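Local coordinates for hemolysin (Xylella fastidiosa, PDB 2OAI), which carries a CorC_HlyC transporter-associated domain that binds calcium ions, the portion described here, and as a whole membrane protein may bind flavin adenine dinucleotide, at residues 53-56 with 60-63. Residues are numbered along the deposited sequence; the frame is centred on the assembly and turned at random.
Sequences MCIS and RIPH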
# COMPACT_ATOMS: atom_id res chain seq x y z
N MSE A 53 1.31 -3.73 16.75
CA MSE A 53 2.62 -4.35 16.76
C MSE A 53 3.65 -3.43 16.12
O MSE A 53 4.78 -3.33 16.61
CB MSE A 53 2.60 -5.69 16.04
CG MSE A 53 3.97 -6.28 16.02
SE MSE A 53 4.01 -8.16 15.54
CE MSE A 53 3.67 -8.03 13.78
N CYS A 54 3.27 -2.77 15.03
CA CYS A 54 4.14 -1.78 14.41
C CYS A 54 4.52 -0.65 15.35
O CYS A 54 5.70 -0.29 15.44
CB CYS A 54 3.51 -1.21 13.15
SG CYS A 54 3.33 -2.46 11.85
N ILE A 55 3.54 -0.07 16.04
CA ILE A 55 3.80 1.08 16.92
C ILE A 55 4.73 0.63 18.05
O ILE A 55 5.66 1.34 18.44
CB ILE A 55 2.47 1.70 17.49
CG1 ILE A 55 1.62 2.32 16.36
CG2 ILE A 55 2.76 2.68 18.65
CD1 ILE A 55 2.19 3.60 15.70
N SER A 56 4.49 -0.58 18.55
CA SER A 56 5.29 -1.16 19.60
C SER A 56 6.75 -1.30 19.15
O SER A 56 7.67 -0.94 19.88
CB SER A 56 4.71 -2.51 20.02
OG SER A 56 5.43 -3.07 21.08
N ARG A 60 7.05 4.83 17.79
CA ARG A 60 6.57 6.06 17.15
C ARG A 60 5.70 5.63 15.97
O ARG A 60 5.63 4.44 15.65
CB ARG A 60 7.74 6.93 16.63
CG ARG A 60 8.71 6.16 15.76
CD ARG A 60 9.94 6.96 15.29
NE ARG A 60 10.88 6.04 14.68
CZ ARG A 60 10.83 5.63 13.40
NH1 ARG A 60 11.71 4.76 12.96
NH2 ARG A 60 9.91 6.11 12.57
N ILE A 61 5.03 6.58 15.35
CA ILE A 61 4.28 6.31 14.13
C ILE A 61 5.27 6.26 12.96
O ILE A 61 5.86 7.28 12.60
CB ILE A 61 3.21 7.38 13.84
CG1 ILE A 61 2.27 7.53 15.05
CG2 ILE A 61 2.42 6.98 12.58
CD1 ILE A 61 1.49 8.83 15.09
N PRO A 62 5.44 5.08 12.35
CA PRO A 62 6.47 4.91 11.30
C PRO A 62 6.15 5.66 10.01
O PRO A 62 4.99 6.03 9.79
CB PRO A 62 6.50 3.40 11.08
CG PRO A 62 5.08 2.97 11.37
CD PRO A 62 4.66 3.85 12.56
N HIS A 63 7.16 5.95 9.18
CA HIS A 63 6.91 6.54 7.88
C HIS A 63 6.50 5.40 6.94
O HIS A 63 6.94 4.24 7.09
CB HIS A 63 8.19 7.13 7.25
CG HIS A 63 8.62 8.45 7.81
ND1 HIS A 63 8.87 8.65 9.15
CD2 HIS A 63 8.90 9.62 7.19
CE1 HIS A 63 9.26 9.90 9.34
NE2 HIS A 63 9.29 10.51 8.16
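The delta methyl of Ile55, reaching from helix 50-58, meets the extended chain at Arg60, Ile61 and Pro62, an instructive case of one methyl making the close approaches between helix and loop. CD1 of Ile55 lies 3.5 Å from the carbonyl O of Arg60 and 3.8 Å from CA of Ile61, so the methyl rests on main chain as much as on side chains. Two apolar neighbours complete the setting: CG1 of Ile61 and CD of the Pro62 ring each come to 4.0 Å from CD1 of Ile55. The first torsion sets CG1 of Ile55 anti to its carbonyl carbon, and chi2 of -69° then swings CD1 out to the loop, although the CB of Ile55 does not itself face it. The loop follows helix 50-58, lies back beside it and leads to strand 67-70, one edge of the antiparallel five-stranded sheet in this CorC_HlyC transporter-associated domain. The inner side is the closed one: Pro62 is buried, its CB directed at the helix, and Ile85 of strand 84-85 touches Cys54, Ile55 and Pro62 together. On the open side Ile55 is itself partly exposed, and the exposed Arg60 and Ile61 turn their CB atoms from the helix, though the Arg60 carbonyl stays close. The side chain of Ile61 lies about 4 Å from that of Leu80, a residue of the calcium site; the guanidinium group of Arg60 forms a salt bridge through NH2 with OE2 of Glu66, and the same oxygen accepts a hydrogen bond from the backbone N of His63.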